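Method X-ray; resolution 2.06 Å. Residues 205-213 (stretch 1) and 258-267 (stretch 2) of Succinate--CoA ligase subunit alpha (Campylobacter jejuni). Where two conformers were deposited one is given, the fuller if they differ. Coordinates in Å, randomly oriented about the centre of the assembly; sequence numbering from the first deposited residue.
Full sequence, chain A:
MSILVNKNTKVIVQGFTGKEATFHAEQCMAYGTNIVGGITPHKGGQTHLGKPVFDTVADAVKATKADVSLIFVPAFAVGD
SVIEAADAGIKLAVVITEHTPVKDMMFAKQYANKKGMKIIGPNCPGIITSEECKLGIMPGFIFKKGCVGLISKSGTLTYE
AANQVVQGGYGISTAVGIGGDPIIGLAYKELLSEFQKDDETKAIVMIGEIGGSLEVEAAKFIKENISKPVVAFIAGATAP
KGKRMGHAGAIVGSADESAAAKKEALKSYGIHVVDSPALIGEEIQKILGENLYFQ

Stretch 1 (205-213) VMIGEIGGS
Stretch 2 (258-267) SAAAKKEALK

Residues 205-209 form the end of a β-strand, which gives way at Ile 210 to a loop rich in glycine; residues 259-267 form an α-helix with Ser 258 at its N-cap. The two run in opposite senses: the loop meets the start of the helix, where the CA atoms of Ile 210 and Ser 258 lie 5.3 Å apart, and the chains diverge toward the other end, where the CA atoms of Met 206 and Leu 266 are 10.7 Å apart. The contact buries 292 Å² in all.

Its centre is Lys 262, the residue most covered by the other stretch. Its CA-to-CB bond points toward the strand, and after chi1 at -67° (m) the chain is extended, with chi2 175°, chi3 -178° and chi4 -157°, all t. This reach carries the ammonium group to a nest of backbone carbonyls: NZ donates to Glu 209 O at 2.7 Å, to Gly 211 O at 2.8 Å and, weakly, to Gly 212 O at 3.0 Å. Lysine suits the place because its long aliphatic stem can cross the gap and its charged end, buried here, can offer several protons to these oxygens.

The end of the strand and the glycine loop together present the carbonyls. Ile 210 has phi/psi of -51/150, Gly 211 107/132 and Gly 212 54/-166. At Gly 211 a CB would jam against the carbonyl O of Ile 210, so the conformation itself calls for glycine; the positive phi of Gly 212 also favours it. Glu 209, nearly extended at -158/172, contributes its carbonyl, while its side chain (chi1 62°, p; chi2 -165°, t) starts away from the helix and has its OE2 hydrogen-bonded elsewhere in the structure.

Apolar contacts, all between buried residues, flank the lysine along the helix. Ile 210, with chi1 53° (p) and chi2 159° (t), places CG2 4.2 Å from Ala 259 CB and 3.8 Å from Ala 259 N, so the methyl of Ala 259 packs against it in the first turn. One helical turn beyond Lys 262, Leu 266 (chi1 -75°, m; chi2 166°, t) points toward the strand; Met 206, in a p, t, m rotamer (61°, 179°, -81°), reaches from the other side, and its CE meets Leu 266 CD2 at 4.1 Å.

Ser 258, with chi1 73° (p), uses OG to accept from Ala 261 N at 3.1 Å, capping the helix. Regular i to i+4 bonds follow, placing Lys 262 and Leu 266 on one face.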

# COMPACT_ATOMS: atom_id res chain seq x y z
N VAL A 205 -17.57 -8.45 12.98
CA VAL A 205 -16.50 -9.04 12.18
C VAL A 205 -15.50 -7.92 11.84
O VAL A 205 -15.88 -6.92 11.24
CB VAL A 205 -17.05 -9.69 10.91
CG1 VAL A 205 -15.94 -10.22 10.01
CG2 VAL A 205 -18.06 -10.79 11.24
N MET A 206 -14.22 -8.14 12.16
CA MET A 206 -13.15 -7.26 11.76
C MET A 206 -12.27 -8.00 10.74
O MET A 206 -11.88 -9.15 10.95
CB MET A 206 -12.34 -6.70 12.95
CG MET A 206 -11.66 -7.74 13.79
SD MET A 206 -10.72 -6.98 15.14
CE MET A 206 -9.21 -6.48 14.32
N ILE A 207 -12.05 -7.34 9.60
CA ILE A 207 -11.24 -7.88 8.50
C ILE A 207 -10.03 -6.97 8.35
O ILE A 207 -10.19 -5.78 8.10
CB ILE A 207 -12.00 -7.96 7.16
CG1 ILE A 207 -13.38 -8.61 7.26
CG2 ILE A 207 -11.13 -8.65 6.12
CD1 ILE A 207 -13.32 -10.10 7.48
N GLY A 208 -8.83 -7.55 8.52
CA GLY A 208 -7.62 -6.79 8.43
C GLY A 208 -6.71 -7.37 7.39
O GLY A 208 -7.10 -8.30 6.66
N GLU A 209 -5.50 -6.82 7.34
CA GLU A 209 -4.45 -7.32 6.50
C GLU A 209 -3.09 -6.87 7.02
O GLU A 209 -3.00 -6.09 7.96
CB GLU A 209 -4.70 -6.93 5.04
CG GLU A 209 -4.73 -5.46 4.75
CD GLU A 209 -5.32 -5.07 3.39
OE1 GLU A 209 -6.36 -5.63 3.02
OE2 GLU A 209 -4.72 -4.19 2.71
N ILE A 210 -2.05 -7.42 6.40
CA ILE A 210 -0.67 -7.08 6.66
C ILE A 210 -0.49 -5.57 6.59
O ILE A 210 -1.16 -4.87 5.83
CB ILE A 210 0.26 -7.78 5.66
CG1 ILE A 210 -0.16 -7.51 4.21
CG2 ILE A 210 0.34 -9.27 5.94
CD1 ILE A 210 1.00 -7.75 3.23
N GLY A 211 0.48 -5.09 7.39
CA GLY A 211 0.96 -3.69 7.31
C GLY A 211 0.48 -2.89 8.50
O GLY A 211 -0.73 -2.89 8.82
N GLY A 212 1.42 -2.16 9.12
CA GLY A 212 1.20 -1.46 10.38
C GLY A 212 0.68 -2.42 11.45
O GLY A 212 0.71 -3.67 11.29
N SER A 213 0.18 -1.85 12.53
CA SER A 213 -0.11 -2.68 13.73
C SER A 213 -1.46 -2.30 14.34
O SER A 213 -1.69 -2.56 15.52
CB SER A 213 1.03 -2.56 14.74
OG SER A 213 1.18 -1.20 15.11
N SER A 258 3.09 -8.43 10.39
CA SER A 258 2.76 -9.67 9.71
C SER A 258 1.36 -10.16 10.12
O SER A 258 0.83 -9.83 11.21
CB SER A 258 3.78 -10.73 10.03
OG SER A 258 3.57 -11.17 11.37
N ALA A 259 0.78 -11.01 9.28
CA ALA A 259 -0.55 -11.52 9.62
C ALA A 259 -0.47 -12.39 10.88
O ALA A 259 -1.38 -12.35 11.72
CB ALA A 259 -1.14 -12.29 8.47
N ALA A 260 0.58 -13.21 11.00
CA ALA A 260 0.72 -14.13 12.17
C ALA A 260 0.75 -13.32 13.47
O ALA A 260 0.11 -13.71 14.43
CB ALA A 260 1.96 -15.02 12.07
N ALA A 261 1.51 -12.20 13.50
CA ALA A 261 1.64 -11.37 14.70
C ALA A 261 0.29 -10.78 15.10
O ALA A 261 -0.03 -10.70 16.27
CB ALA A 261 2.67 -10.28 14.52
N LYS A 262 -0.51 -10.37 14.11
CA LYS A 262 -1.79 -9.78 14.40
C LYS A 262 -2.75 -10.86 14.93
O LYS A 262 -3.50 -10.65 15.89
CB LYS A 262 -2.37 -9.14 13.13
CG LYS A 262 -1.55 -7.96 12.67
CD LYS A 262 -1.96 -7.33 11.36
CE LYS A 262 -1.01 -6.20 11.05
NZ LYS A 262 -1.63 -5.23 10.14
N LYS A 263 -2.80 -11.99 14.23
CA LYS A 263 -3.71 -13.13 14.62
C LYS A 263 -3.40 -13.63 16.04
O LYS A 263 -4.31 -13.91 16.85
CB LYS A 263 -3.52 -14.26 13.63
CG LYS A 263 -4.14 -13.97 12.27
CD LYS A 263 -3.80 -15.01 11.23
CE LYS A 263 -4.37 -16.37 11.57
NZ LYS A 263 -4.05 -17.36 10.51
N GLU A 264 -2.10 -13.71 16.34
CA GLU A 264 -1.62 -14.18 17.66
C GLU A 264 -2.04 -13.19 18.76
O GLU A 264 -2.49 -13.60 19.81
CB GLU A 264 -0.12 -14.35 17.57
CG GLU A 264 0.55 -15.06 18.73
CD GLU A 264 2.02 -15.31 18.40
OE1 GLU A 264 2.36 -15.43 17.16
OE2 GLU A 264 2.83 -15.39 19.36
N ALA A 265 -1.89 -11.88 18.50
CA ALA A 265 -2.28 -10.88 19.49
C ALA A 265 -3.80 -10.96 19.71
O ALA A 265 -4.28 -10.94 20.83
CB ALA A 265 -1.89 -9.49 19.05
N LEU A 266 -4.56 -11.00 18.62
CA LEU A 266 -6.02 -11.04 18.73
C LEU A 266 -6.48 -12.30 19.48
O LEU A 266 -7.34 -12.26 20.35
CB LEU A 266 -6.60 -10.98 17.31
CG LEU A 266 -6.52 -9.60 16.66
CD1 LEU A 266 -6.79 -9.71 15.17
CD2 LEU A 266 -7.50 -8.65 17.31
N LYS A 267 -5.88 -13.44 19.13
CA LYS A 267 -6.23 -14.72 19.76
C LYS A 267 -5.97 -14.67 21.29
O LYS A 267 -6.83 -15.04 22.08
CB LYS A 267 -5.42 -15.84 19.12
CG LYS A 267 -5.76 -17.22 19.66
CD LYS A 267 -5.04 -18.35 18.94
CE LYS A 267 -5.78 -19.67 19.10
NZ LYS A 267 -6.88 -19.76 18.11